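Side-chain contact in beta-n-acetylhexosaminidase (Streptococcus pneumoniae, PDB 4AZI), which removes terminal beta-linked N-acetylglucosamine residues from glycans as a family 20 exo-beta-D-N-acetylglucosaminidase: residues E99-A104 with M167-G172. The protein carries 2 engineered substitutions. Sequence-based numbering, arbitrary orientation.
Sequences ELIEYA and MDFFAG
Ile101 meets Phe170 and, more loosely, Phe169 through a single methyl group. Its CD1 lies at the edge of the Phe170 ring, near the ring plane, 4.1 Å from Phe170 CE1. The same methyl approaches the Phe169 ring obliquely, and there the gap to Phe169 CE2 widens to 4.5 Å. The isoleucine and the Phe170 side chain cross at about a right angle. Extension of the isoleucine explains this reach: CD1 is anti to CA (chi2 177°), which carries the methyl well out from its helix, while the CA atoms of Ile101 and Phe170 stay 9.7 Å apart.

The two phenylalanines follow each other in sequence yet leave the backbone with different first torsions. In Phe169, CG is turned nearly opposite the backbone N (chi1 166°), whereas in Phe170 it stands beside the N (chi1 -67°). As a result the rings pack against each other, with Phe169 CD2 over the centre of the Phe170 ring, 3.6 Å above its plane, and Phe170 CE1 in the plane of Phe169 at its edge. The contact with Ile101 is small and purely apolar, consistent with a contact held by dispersion and the exclusion of water.

Further out, both rings also touch Val97, one helical turn before Ile101. Phe53 packs edge-to-face with Phe169, and Lys173 makes a cation-pi contact with that ring. Towards the barrel, Ile101 rests on Leu111 and Phe170 on Pro113, both from strand 110-117. The contact therefore joins helix 94-106 to the C-terminal end of helix 153-170, just before strand 176-180, in the apolar layer between the outer helices and the parallel strands of the (beta/alpha)8 TIM barrel that forms the family 20 catalytic domain.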
ATOM      1  N   GLU A  99      -6.018  15.913  -4.444  1.00 14.26           N
ATOM      2  CA  GLU A  99      -4.827  16.756  -4.588  1.00 14.56           C
ATOM      3  C   GLU A  99      -3.516  15.969  -4.479  1.00 14.48           C
ATOM      4  O   GLU A  99      -2.567  16.254  -5.208  1.00 14.32           O
ATOM      5  CB  GLU A  99      -4.838  17.906  -3.570  1.00 15.45           C
ATOM      6  CG  GLU A  99      -3.549  18.727  -3.544  1.00 16.71           C
ATOM      7  CD  GLU A  99      -3.671  20.054  -2.801  1.00 17.39           C
ATOM      8  OE1 GLU A  99      -4.704  20.288  -2.136  1.00 18.79           O
ATOM      9  OE2 GLU A  99      -2.733  20.870  -2.890  0.50 17.16           O
ATOM     10  N   LEU A 100      -3.457  14.997  -3.567  1.00 14.24           N
ATOM     11  CA  LEU A 100      -2.252  14.166  -3.415  1.00 14.13           C
ATOM     12  C   LEU A 100      -1.984  13.357  -4.686  1.00 14.49           C
ATOM     13  O   LEU A 100      -0.851  13.288  -5.166  1.00 14.57           O
ATOM     14  CB  LEU A 100      -2.358  13.246  -2.187  1.00 13.40           C
ATOM     15  CG  LEU A 100      -1.181  12.318  -1.862  1.00 13.21           C
ATOM     16  CD1 LEU A 100       0.059  13.098  -1.415  1.00 12.88           C
ATOM     17  CD2 LEU A 100      -1.597  11.326  -0.786  1.00 12.84           C
ATOM     18  N   ILE A 101      -3.040  12.758  -5.226  1.00 14.77           N
ATOM     19  CA  ILE A 101      -2.961  11.996  -6.469  1.00 14.95           C
ATOM     20  C   ILE A 101      -2.517  12.853  -7.667  1.00 15.46           C
ATOM     21  O   ILE A 101      -1.610  12.467  -8.398  1.00 14.77           O
ATOM     22  CB  ILE A 101      -4.290  11.266  -6.750  1.00 14.84           C
ATOM     23  CG1 ILE A 101      -4.578  10.261  -5.617  1.00 14.64           C
ATOM     24  CG2 ILE A 101      -4.247  10.573  -8.112  1.00 14.64           C
ATOM     25  CD1 ILE A 101      -5.898   9.525  -5.740  1.00 14.92           C
ATOM     26  N   GLU A 102      -3.142  14.014  -7.861  1.00 16.73           N
ATOM     27  CA  GLU A 102      -2.715  14.951  -8.904  1.00 17.58           C
ATOM     28  C   GLU A 102      -1.255  15.352  -8.713  1.00 17.03           C
ATOM     29  O   GLU A 102      -0.475  15.344  -9.671  1.00 16.35           O
ATOM     30  CB  GLU A 102      -3.560  16.231  -8.899  1.00 19.71           C
ATOM     31  CG  GLU A 102      -5.055  16.036  -8.749  1.00 22.42           C
ATOM     32  CD  GLU A 102      -5.857  16.542  -9.931  1.00 24.38           C
ATOM     33  OE1 GLU A 102      -5.475  16.255 -11.087  1.00 26.33           O
ATOM     34  OE2 GLU A 102      -6.884  17.222  -9.693  1.00 25.33           O
ATOM     35  N   TYR A 103      -0.905  15.721  -7.476  1.00 16.67           N
ATOM     36  CA  TYR A 103       0.449  16.189  -7.130  1.00 16.43           C
ATOM     37  C   TYR A 103       1.496  15.122  -7.411  1.00 16.29           C
ATOM     38  O   TYR A 103       2.542  15.404  -8.014  1.00 15.65           O
ATOM     39  CB  TYR A 103       0.510  16.602  -5.656  1.00 16.57           C
ATOM     40  CG  TYR A 103       1.846  17.147  -5.195  1.00 16.49           C
ATOM     41  CD1 TYR A 103       2.189  18.480  -5.416  1.00 16.70           C
ATOM     42  CD2 TYR A 103       2.763  16.332  -4.518  1.00 16.40           C
ATOM     43  CE1 TYR A 103       3.410  18.987  -4.988  1.00 16.80           C
ATOM     44  CE2 TYR A 103       3.988  16.830  -4.090  1.00 16.29           C
ATOM     45  CZ  TYR A 103       4.306  18.161  -4.326  1.00 16.78           C
ATOM     46  OH  TYR A 103       5.514  18.676  -3.907  1.00 16.98           O
ATOM     47  N   ALA A 104       1.205  13.898  -6.969  1.00 16.33           N
ATOM     48  CA  ALA A 104       2.059  12.750  -7.242  1.00 16.32           C
ATOM     49  C   ALA A 104       2.186  12.520  -8.751  1.00 16.30           C
ATOM     50  O   ALA A 104       3.288  12.258  -9.249  1.00 15.86           O
ATOM     51  CB  ALA A 104       1.533  11.508  -6.540  1.00 16.36           C
ATOM     52  N   MET A 167     -13.718   2.255  -4.075  1.00 10.79           N
ATOM     53  CA  MET A 167     -13.227   1.814  -5.381  1.00 10.73           C
ATOM     54  C   MET A 167     -13.777   2.705  -6.513  1.00 10.83           C
ATOM     55  O   MET A 167     -13.062   2.998  -7.482  1.00 10.81           O
ATOM     56  CB  MET A 167     -13.587   0.349  -5.635  1.00 10.88           C
ATOM     57  CG  MET A 167     -12.784  -0.676  -4.862  1.00 10.56           C
ATOM     58  SD  MET A 167     -13.386  -2.311  -5.348  1.00 10.67           S
ATOM     59  CE  MET A 167     -12.197  -3.405  -4.558  1.00 10.56           C
ATOM     60  N   ASP A 168     -15.033   3.147  -6.364  1.00 10.45           N
ATOM     61  CA  ASP A 168     -15.651   4.107  -7.280  1.00 10.50           C
ATOM     62  C   ASP A 168     -14.840   5.411  -7.380  1.00 10.56           C
ATOM     63  O   ASP A 168     -14.595   5.906  -8.486  1.00 10.56           O
ATOM     64  CB  ASP A 168     -17.144   4.347  -6.933  1.00 10.30           C
ATOM     65  CG  ASP A 168     -18.025   3.104  -7.207  1.00 10.65           C
ATOM     66  OD1 ASP A 168     -17.599   2.246  -7.988  1.00 10.23           O
ATOM     67  OD2 ASP A 168     -19.143   2.973  -6.651  1.00 11.06           O
ATOM     68  N   PHE A 169     -14.393   5.944  -6.242  1.00 10.51           N
ATOM     69  CA  PHE A 169     -13.564   7.165  -6.254  1.00 10.61           C
ATOM     70  C   PHE A 169     -12.186   6.959  -6.914  1.00 10.63           C
ATOM     71  O   PHE A 169     -11.748   7.800  -7.698  1.00 10.49           O
ATOM     72  CB  PHE A 169     -13.428   7.756  -4.844  1.00 10.82           C
ATOM     73  CG  PHE A 169     -12.339   8.789  -4.716  1.00 10.89           C
ATOM     74  CD1 PHE A 169     -12.577  10.120  -5.057  1.00 10.92           C
ATOM     75  CD2 PHE A 169     -11.070   8.431  -4.256  1.00 10.91           C
ATOM     76  CE1 PHE A 169     -11.573  11.072  -4.942  1.00 10.80           C
ATOM     77  CE2 PHE A 169     -10.057   9.381  -4.141  1.00 10.83           C
ATOM     78  CZ  PHE A 169     -10.310  10.698  -4.494  1.00 10.87           C
ATOM     79  N   PHE A 170     -11.523   5.842  -6.612  1.00 10.48           N
ATOM     80  CA  PHE A 170     -10.196   5.555  -7.170  1.00 10.76           C
ATOM     81  C   PHE A 170     -10.204   5.096  -8.630  1.00 10.95           C
ATOM     82  O   PHE A 170      -9.201   5.266  -9.317  1.00 11.01           O
ATOM     83  CB  PHE A 170      -9.416   4.551  -6.296  1.00 10.66           C
ATOM     84  CG  PHE A 170      -9.050   5.090  -4.946  1.00 10.66           C
ATOM     85  CD1 PHE A 170      -8.173   6.156  -4.826  1.00 10.52           C
ATOM     86  CD2 PHE A 170      -9.593   4.535  -3.789  1.00 10.65           C
ATOM     87  CE1 PHE A 170      -7.839   6.664  -3.579  1.00 10.68           C
ATOM     88  CE2 PHE A 170      -9.268   5.039  -2.539  1.00 10.61           C
ATOM     89  CZ  PHE A 170      -8.390   6.107  -2.433  1.00 10.59           C
ATOM     90  N   ALA A 171     -11.321   4.525  -9.095  1.00 11.38           N
ATOM     91  CA  ALA A 171     -11.459   4.119 -10.495  1.00 11.70           C
ATOM     92  C   ALA A 171     -11.051   5.250 -11.424  1.00 11.84           C
ATOM     93  O   ALA A 171     -11.622   6.340 -11.380  1.00 12.01           O
ATOM     94  CB  ALA A 171     -12.886   3.663 -10.797  1.00 11.70           C
ATOM     95  N   GLY A 172     -10.036   4.995 -12.241  1.00 12.08           N
ATOM     96  CA  GLY A 172      -9.516   5.993 -13.165  1.00 12.45           C
ATOM     97  C   GLY A 172      -8.609   7.048 -12.555  1.00 12.81           C
ATOM     98  O   GLY A 172      -8.190   7.967 -13.249  1.00 13.01           O
TER